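Local coordinates for BH2092 protein (Bacillus halodurans, PDB 3NHV) that is of unknown function but carries a rhodanese-like domain, a fold in which many enzymes transfer sulfur through a cysteine persulfide, at residues E32-A44 with L69-G81. Numbering follows the deposited sequence.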
ATOM      1  N   GLU B  32     -26.433  -1.791   5.350  1.00 50.21           N
ATOM      2  CA  GLU B  32     -26.725  -2.801   4.340  1.00 58.90           C
ATOM      3  C   GLU B  32     -26.474  -2.307   2.918  1.00 59.05           C
ATOM      4  O   GLU B  32     -26.802  -2.993   1.945  1.00 59.91           O
ATOM      5  CB  GLU B  32     -28.176  -3.269   4.481  1.00 61.40           C
ATOM      6  CG  GLU B  32     -28.470  -3.991   5.790  1.00 75.15           C
ATOM      7  CD  GLU B  32     -29.940  -3.909   6.182  1.00 86.67           C
ATOM      8  OE1 GLU B  32     -30.322  -4.493   7.229  1.00 91.89           O
ATOM      9  OE2 GLU B  32     -30.712  -3.253   5.445  1.00 87.04           O
ATOM     10  N   GLY B  33     -25.884  -1.121   2.803  1.00 54.77           N
ATOM     11  CA  GLY B  33     -25.595  -0.565   1.497  1.00 45.35           C
ATOM     12  C   GLY B  33     -24.337  -1.139   0.867  1.00 44.09           C
ATOM     13  O   GLY B  33     -23.942  -0.720  -0.216  1.00 47.87           O
ATOM     14  N   ILE B  34     -23.699  -2.094   1.537  1.00 41.33           N
ATOM     15  CA  ILE B  34     -22.485  -2.702   1.002  1.00 42.83           C
ATOM     16  C   ILE B  34     -22.546  -4.224   1.017  1.00 47.29           C
ATOM     17  O   ILE B  34     -23.311  -4.823   1.770  1.00 48.26           O
ATOM     18  CB  ILE B  34     -21.224  -2.287   1.799  1.00 32.65           C
ATOM     19  CG1 ILE B  34     -21.334  -2.785   3.238  1.00 32.37           C
ATOM     20  CG2 ILE B  34     -21.043  -0.780   1.742  1.00 37.54           C
ATOM     21  CD1 ILE B  34     -20.164  -2.400   4.121  1.00 34.09           C
ATOM     22  N   ILE B  35     -21.727  -4.844   0.179  1.00 46.51           N
ATOM     23  CA  ILE B  35     -21.659  -6.288   0.105  1.00 40.37           C
ATOM     24  C   ILE B  35     -20.189  -6.662   0.144  1.00 41.54           C
ATOM     25  O   ILE B  35     -19.475  -6.513  -0.846  1.00 52.01           O
ATOM     26  CB  ILE B  35     -22.274  -6.817  -1.211  1.00 52.39           C
ATOM     27  CG1 ILE B  35     -23.695  -6.272  -1.379  1.00 46.07           C
ATOM     28  CG2 ILE B  35     -22.295  -8.345  -1.196  1.00 42.95           C
ATOM     29  CD1 ILE B  35     -24.378  -6.722  -2.650  1.00 48.61           C
ATOM     30  N   VAL B  36     -19.726  -7.127   1.294  1.00 43.04           N
ATOM     31  CA  VAL B  36     -18.332  -7.508   1.430  1.00 43.11           C
ATOM     32  C   VAL B  36     -18.079  -8.845   0.738  1.00 45.47           C
ATOM     33  O   VAL B  36     -18.685  -9.858   1.089  1.00 54.32           O
ATOM     34  CB  VAL B  36     -17.937  -7.632   2.910  1.00 49.88           C
ATOM     35  CG1 VAL B  36     -16.434  -7.812   3.023  1.00 36.25           C
ATOM     36  CG2 VAL B  36     -18.406  -6.398   3.678  1.00 42.59           C
ATOM     37  N   VAL B  37     -17.177  -8.842  -0.241  1.00 45.67           N
ATOM     38  CA  VAL B  37     -16.838 -10.044  -0.999  1.00 40.78           C
ATOM     39  C   VAL B  37     -15.375 -10.463  -0.820  1.00 47.83           C
ATOM     40  O   VAL B  37     -14.454  -9.703  -1.144  1.00 46.28           O
ATOM     41  CB  VAL B  37     -17.090  -9.839  -2.521  1.00 43.31           C
ATOM     42  CG1 VAL B  37     -16.801 -11.133  -3.285  1.00 40.27           C
ATOM     43  CG2 VAL B  37     -18.514  -9.388  -2.762  1.00 39.69           C
ATOM     44  N   ASP B  38     -15.170 -11.672  -0.298  1.00 46.02           N
ATOM     45  CA  ASP B  38     -13.824 -12.220  -0.102  1.00 43.00           C
ATOM     46  C   ASP B  38     -13.463 -12.840  -1.447  1.00 44.99           C
ATOM     47  O   ASP B  38     -14.138 -13.755  -1.913  1.00 51.24           O
ATOM     48  CB  ASP B  38     -13.833 -13.302   0.981  1.00 36.18           C
ATOM     49  CG  ASP B  38     -12.435 -13.739   1.387  1.00 44.60           C
ATOM     50  OD1 ASP B  38     -11.559 -13.868   0.505  1.00 45.37           O
ATOM     51  OD2 ASP B  38     -12.215 -13.967   2.596  1.00 41.42           O
ATOM     52  N   VAL B  39     -12.405 -12.330  -2.063  1.00 44.80           N
ATOM     53  CA  VAL B  39     -11.951 -12.780  -3.374  1.00 41.15           C
ATOM     54  C   VAL B  39     -10.881 -13.868  -3.345  1.00 42.08           C
ATOM     55  O   VAL B  39     -10.505 -14.401  -4.390  1.00 43.40           O
ATOM     56  CB  VAL B  39     -11.397 -11.577  -4.168  1.00 46.14           C
ATOM     57  CG1 VAL B  39     -10.759 -12.033  -5.452  1.00 57.16           C
ATOM     58  CG2 VAL B  39     -12.520 -10.589  -4.448  1.00 47.36           C
ATOM     59  N   ARG B  40     -10.379 -14.196  -2.163  1.00 37.30           N
ATOM     60  CA  ARG B  40      -9.339 -15.216  -2.071  1.00 44.56           C
ATOM     61  C   ARG B  40      -9.876 -16.605  -2.415  1.00 49.83           C
ATOM     62  O   ARG B  40     -11.020 -16.764  -2.845  1.00 49.29           O
ATOM     63  CB  ARG B  40      -8.749 -15.257  -0.659  1.00 45.95           C
ATOM     64  CG  ARG B  40      -8.318 -13.918  -0.095  1.00 44.25           C
ATOM     65  CD  ARG B  40      -8.781 -13.809   1.353  1.00 44.03           C
ATOM     66  NE  ARG B  40      -7.928 -14.501   2.316  1.00 38.43           N
ATOM     67  CZ  ARG B  40      -8.396 -15.151   3.379  1.00 40.78           C
ATOM     68  NH1 ARG B  40      -9.703 -15.214   3.598  1.00 36.70           N
ATOM     69  NH2 ARG B  40      -7.557 -15.704   4.248  1.00 45.70           N
ATOM     70  N   ASP B  41      -9.032 -17.611  -2.215  1.00 59.60           N
ATOM     71  CA  ASP B  41      -9.402 -18.996  -2.474  1.00 61.43           C
ATOM     72  C   ASP B  41     -10.509 -19.433  -1.521  1.00 59.39           C
ATOM     73  O   ASP B  41     -10.487 -19.076  -0.342  1.00 64.83           O
ATOM     74  CB  ASP B  41      -8.214 -19.915  -2.251  1.00 65.44           C
ATOM     75  CG  ASP B  41      -8.597 -21.367  -2.361  1.00 85.50           C
ATOM     76  OD1 ASP B  41      -8.550 -21.906  -3.491  1.00 93.14           O
ATOM     77  OD2 ASP B  41      -8.978 -21.968  -1.324  1.00 86.30           O
ATOM     78  N   ALA B  42     -11.451 -20.231  -2.016  1.00 58.27           N
ATOM     79  CA  ALA B  42     -12.566 -20.714  -1.194  1.00 53.74           C
ATOM     80  C   ALA B  42     -12.129 -21.284   0.153  1.00 57.55           C
ATOM     81  O   ALA B  42     -12.696 -20.948   1.193  1.00 55.33           O
ATOM     82  CB  ALA B  42     -13.356 -21.768  -1.956  1.00 44.02           C
ATOM     83  N   GLU B  43     -11.122 -22.150   0.129  1.00 62.13           N
ATOM     84  CA  GLU B  43     -10.630 -22.780   1.348  1.00 66.40           C
ATOM     85  C   GLU B  43     -10.228 -21.724   2.378  1.00 69.49           C
ATOM     86  O   GLU B  43     -10.579 -21.834   3.556  1.00 68.74           O
ATOM     87  CB  GLU B  43      -9.434 -23.680   1.018  1.00 72.73           C
ATOM     88  CG  GLU B  43      -9.143 -24.772   2.043  1.00 87.60           C
ATOM     89  CD  GLU B  43     -10.248 -25.834   2.112  1.00 95.23           C
ATOM     90  OE1 GLU B  43     -10.694 -26.315   1.038  1.00 88.36           O
ATOM     91  OE2 GLU B  43     -10.661 -26.193   3.249  1.00 94.62           O
ATOM     92  N   ALA B  44      -9.503 -20.701   1.925  1.00 68.41           N
ATOM     93  CA  ALA B  44      -9.054 -19.621   2.803  1.00 63.23           C
ATOM     94  C   ALA B  44     -10.238 -18.965   3.503  1.00 60.50           C
ATOM     95  O   ALA B  44     -10.199 -18.706   4.704  1.00 64.69           O
ATOM     96  CB  ALA B  44      -8.290 -18.582   2.003  1.00 58.83           C
ATOM     97  N   LEU B  69     -26.785 -10.597  -6.723  1.00 67.74           N
ATOM     98  CA  LEU B  69     -26.283  -9.431  -5.993  1.00 54.31           C
ATOM     99  C   LEU B  69     -26.905  -8.143  -6.503  1.00 53.69           C
ATOM    100  O   LEU B  69     -26.931  -7.895  -7.703  1.00 59.37           O
ATOM    101  CB  LEU B  69     -24.763  -9.347  -6.105  1.00 43.36           C
ATOM    102  CG  LEU B  69     -24.026 -10.570  -5.561  1.00 53.55           C
ATOM    103  CD1 LEU B  69     -22.519 -10.364  -5.669  1.00 50.21           C
ATOM    104  CD2 LEU B  69     -24.427 -10.799  -4.117  1.00 53.52           C
ATOM    105  N   SER B  70     -27.401  -7.321  -5.587  1.00 52.66           N
ATOM    106  CA  SER B  70     -28.039  -6.061  -5.958  1.00 52.24           C
ATOM    107  C   SER B  70     -27.093  -4.992  -6.521  1.00 52.30           C
ATOM    108  O   SER B  70     -26.035  -4.726  -5.961  1.00 51.29           O
ATOM    109  CB  SER B  70     -28.786  -5.490  -4.751  1.00 46.84           C
ATOM    110  OG  SER B  70     -29.284  -4.195  -5.041  1.00 49.88           O
ATOM    111  N   LYS B  71     -27.497  -4.379  -7.630  1.00 58.09           N
ATOM    112  CA  LYS B  71     -26.714  -3.324  -8.271  1.00 58.74           C
ATOM    113  C   LYS B  71     -26.918  -1.997  -7.548  1.00 58.06           C
ATOM    114  O   LYS B  71     -26.247  -1.011  -7.852  1.00 61.34           O
ATOM    115  CB  LYS B  71     -27.140  -3.143  -9.733  1.00 60.82           C
ATOM    116  CG  LYS B  71     -26.837  -4.313 -10.662  1.00 63.59           C
ATOM    117  CD  LYS B  71     -25.420  -4.264 -11.197  1.00 64.41           C
ATOM    118  CE  LYS B  71     -25.164  -5.386 -12.203  1.00 67.95           C
ATOM    119  NZ  LYS B  71     -26.063  -5.326 -13.398  1.00 65.16           N
ATOM    120  N   GLU B  72     -27.854  -1.965  -6.605  1.00 53.88           N
ATOM    121  CA  GLU B  72     -28.127  -0.739  -5.866  1.00 50.84           C
ATOM    122  C   GLU B  72     -27.149  -0.557  -4.722  1.00 51.14           C
ATOM    123  O   GLU B  72     -27.000   0.540  -4.187  1.00 52.34           O
ATOM    124  CB  GLU B  72     -29.547  -0.753  -5.304  1.00 55.35           C
ATOM    125  CG  GLU B  72     -30.640  -0.626  -6.344  1.00 70.53           C
ATOM    126  CD  GLU B  72     -30.384   0.503  -7.330  1.00 81.52           C
ATOM    127  OE1 GLU B  72     -29.710   0.253  -8.359  1.00 84.68           O
ATOM    128  OE2 GLU B  72     -30.841   1.645  -7.073  1.00 82.65           O
ATOM    129  N   LYS B  73     -26.491  -1.645  -4.346  1.00 50.68           N
ATOM    130  CA  LYS B  73     -25.531  -1.616  -3.255  1.00 50.55           C
ATOM    131  C   LYS B  73     -24.121  -1.381  -3.779  1.00 60.12           C
ATOM    132  O   LYS B  73     -23.929  -1.114  -4.967  1.00 67.88           O
ATOM    133  CB  LYS B  73     -25.591  -2.933  -2.496  1.00 47.00           C
ATOM    134  CG  LYS B  73     -26.951  -3.222  -1.896  1.00 45.02           C
ATOM    135  CD  LYS B  73     -26.938  -4.550  -1.192  1.00 47.81           C
ATOM    136  CE  LYS B  73     -28.150  -4.725  -0.308  1.00 53.88           C
ATOM    137  NZ  LYS B  73     -28.038  -6.016   0.426  1.00 55.49           N
ATOM    138  N   VAL B  74     -23.130  -1.461  -2.896  1.00 59.02           N
ATOM    139  CA  VAL B  74     -21.741  -1.273  -3.309  1.00 45.94           C
ATOM    140  C   VAL B  74     -20.934  -2.503  -2.925  1.00 45.03           C
ATOM    141  O   VAL B  74     -21.077  -3.012  -1.820  1.00 50.51           O
ATOM    142  CB  VAL B  74     -21.102  -0.045  -2.637  1.00 43.98           C
ATOM    143  CG1 VAL B  74     -19.652   0.073  -3.080  1.00 42.19           C
ATOM    144  CG2 VAL B  74     -21.869   1.223  -3.009  1.00 42.28           C
ATOM    145  N   ILE B  75     -20.098  -2.985  -3.842  1.00 44.58           N
ATOM    146  CA  ILE B  75     -19.267  -4.163  -3.580  1.00 41.02           C
ATOM    147  C   ILE B  75     -17.902  -3.757  -3.005  1.00 42.17           C
ATOM    148  O   ILE B  75     -17.243  -2.852  -3.520  1.00 33.56           O
ATOM    149  CB  ILE B  75     -19.044  -5.017  -4.883  1.00 41.00           C
ATOM    150  CG1 ILE B  75     -20.334  -5.728  -5.286  1.00 38.40           C
ATOM    151  CG2 ILE B  75     -17.986  -6.086  -4.654  1.00 43.52           C
ATOM    152  CD1 ILE B  75     -21.378  -4.827  -5.871  1.00 53.64           C
ATOM    153  N   ILE B  76     -17.501  -4.429  -1.927  1.00 40.59           N
ATOM    154  CA  ILE B  76     -16.228  -4.176  -1.263  1.00 40.42           C
ATOM    155  C   ILE B  76     -15.419  -5.462  -1.364  1.00 43.57           C
ATOM    156  O   ILE B  76     -15.789  -6.473  -0.781  1.00 46.02           O
ATOM    157  CB  ILE B  76     -16.409  -3.837   0.243  1.00 41.58           C
ATOM    158  CG1 ILE B  76     -17.408  -2.692   0.415  1.00 37.36           C
ATOM    159  CG2 ILE B  76     -15.061  -3.438   0.855  1.00 32.12           C
ATOM    160  CD1 ILE B  76     -16.915  -1.359  -0.104  1.00 41.45           C
ATOM    161  N   THR B  77     -14.317  -5.424  -2.103  1.00 39.10           N
ATOM    162  CA  THR B  77     -13.492  -6.610  -2.265  1.00 42.18           C
ATOM    163  C   THR B  77     -12.290  -6.579  -1.348  1.00 38.17           C
ATOM    164  O   THR B  77     -11.776  -5.511  -1.036  1.00 39.26           O
ATOM    165  CB  THR B  77     -12.972  -6.728  -3.709  1.00 49.86           C
ATOM    166  OG1 THR B  77     -12.127  -5.607  -3.995  1.00 50.08           O
ATOM    167  CG2 THR B  77     -14.133  -6.737  -4.696  1.00 49.21           C
ATOM    168  N   TYR B  78     -11.838  -7.748  -0.911  1.00 39.77           N
ATOM    169  CA  TYR B  78     -10.653  -7.799  -0.070  1.00 39.58           C
ATOM    170  C   TYR B  78      -9.889  -9.093  -0.309  1.00 41.58           C
ATOM    171  O   TYR B  78     -10.486 -10.152  -0.515  1.00 47.66           O
ATOM    172  CB  TYR B  78     -11.022  -7.632   1.412  1.00 45.79           C
ATOM    173  CG  TYR B  78     -11.553  -8.868   2.102  1.00 46.49           C
ATOM    174  CD1 TYR B  78     -10.692  -9.863   2.552  1.00 41.69           C
ATOM    175  CD2 TYR B  78     -12.916  -9.028   2.328  1.00 45.59           C
ATOM    176  CE1 TYR B  78     -11.173 -10.978   3.216  1.00 45.14           C
ATOM    177  CE2 TYR B  78     -13.409 -10.139   2.990  1.00 39.15           C
ATOM    178  CZ  TYR B  78     -12.535 -11.110   3.434  1.00 41.09           C
ATOM    179  OH  TYR B  78     -13.023 -12.202   4.117  1.00 36.11           O
ATOM    180  N   CYS B  79      -8.564  -8.984  -0.320  1.00 43.83           N
ATOM    181  CA  CYS B  79      -7.682 -10.125  -0.521  1.00 40.64           C
ATOM    182  C   CYS B  79      -6.907 -10.310   0.778  1.00 45.21           C
ATOM    183  O   CYS B  79      -7.370  -9.896   1.833  1.00 44.82           O
ATOM    184  CB  CYS B  79      -6.717  -9.869  -1.689  1.00 49.93           C
ATOM    185  SG  CYS B  79      -5.419 -11.154  -1.860  1.00 83.65           S
ATOM    186  N   TRP B  80      -5.733 -10.922   0.713  1.00 43.70           N
ATOM    187  CA  TRP B  80      -4.952 -11.136   1.915  1.00 46.59           C
ATOM    188  C   TRP B  80      -4.481  -9.852   2.559  1.00 47.23           C
ATOM    189  O   TRP B  80      -4.762  -9.611   3.731  1.00 52.74           O
ATOM    190  CB  TRP B  80      -3.745 -12.023   1.629  1.00 51.42           C
ATOM    191  CG  TRP B  80      -4.120 -13.439   1.393  1.00 55.06           C
ATOM    192  CD1 TRP B  80      -4.439 -14.015   0.196  1.00 57.89           C
ATOM    193  CD2 TRP B  80      -4.261 -14.460   2.382  1.00 47.82           C
ATOM    194  NE1 TRP B  80      -4.769 -15.336   0.382  1.00 56.44           N
ATOM    195  CE2 TRP B  80      -4.671 -15.635   1.715  1.00 53.78           C
ATOM    196  CE3 TRP B  80      -4.087 -14.497   3.771  1.00 52.12           C
ATOM    197  CZ2 TRP B  80      -4.901 -16.837   2.385  1.00 48.59           C
ATOM    198  CZ3 TRP B  80      -4.318 -15.697   4.442  1.00 55.76           C
ATOM    199  CH2 TRP B  80      -4.723 -16.850   3.745  1.00 55.65           C
ATOM    200  N   GLY B  81      -3.767  -9.031   1.796  1.00 47.50           N
ATOM    201  CA  GLY B  81      -3.259  -7.778   2.333  1.00 52.80           C
ATOM    202  C   GLY B  81      -2.598  -6.853   1.319  1.00 54.09           C
ATOM    203  O   GLY B  81      -2.833  -6.970   0.114  1.00 47.58           O
TER
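Backbone bonds zip 34-38 to 74-78 as parallel neighbours: I35 and V37 each give their N-H to one residue of the other strand and return their C=O to the residue two further on, with I35 N to V74 O and V37 N to I76 O both at 2.8 Å. Beta-branched residues suit these extended backbones. V37 CG2 meets I75 CG2 at 3.8 Å on the face where I75 packs on F94 of helix 86-96; on the other V36 CG1 touches the edge of the Y78 ring.

Polar groups gather at the C-terminal ends. D38 CA lies over one face of the Y78 ring, a CH-pi contact. With CG anti to its backbone N (chi1 -170°), D38 brings OD2 to a very short bond, 2.5 Å, from Y78 OH, which also bonds I50 N. The same OD2 uses its syn lone pair for R40 NH1 at 3.0 Å, and OD1 accepts R40 N in an Asx turn, so the buried carboxylate is gripped on both oxygens.

Bent at chi2 and chi3, R40 reaches over the W80 face in a cation-pi contact, its guanidinium inclined at 75° to the indole. A44 CB touches W80 CZ2 and covers one guanidinium face. A leucine in place of W80 would probably leave R40 without its pi face and open a gap beside A44 CB.

The strands are neighbours within the five-stranded parallel sheet of the rhodanese fold. C79, disulfide-bonded to C84, directly follows 74-78, where rhodaneses carry their sulfur-bearing cysteine, consistent with an active-site loop.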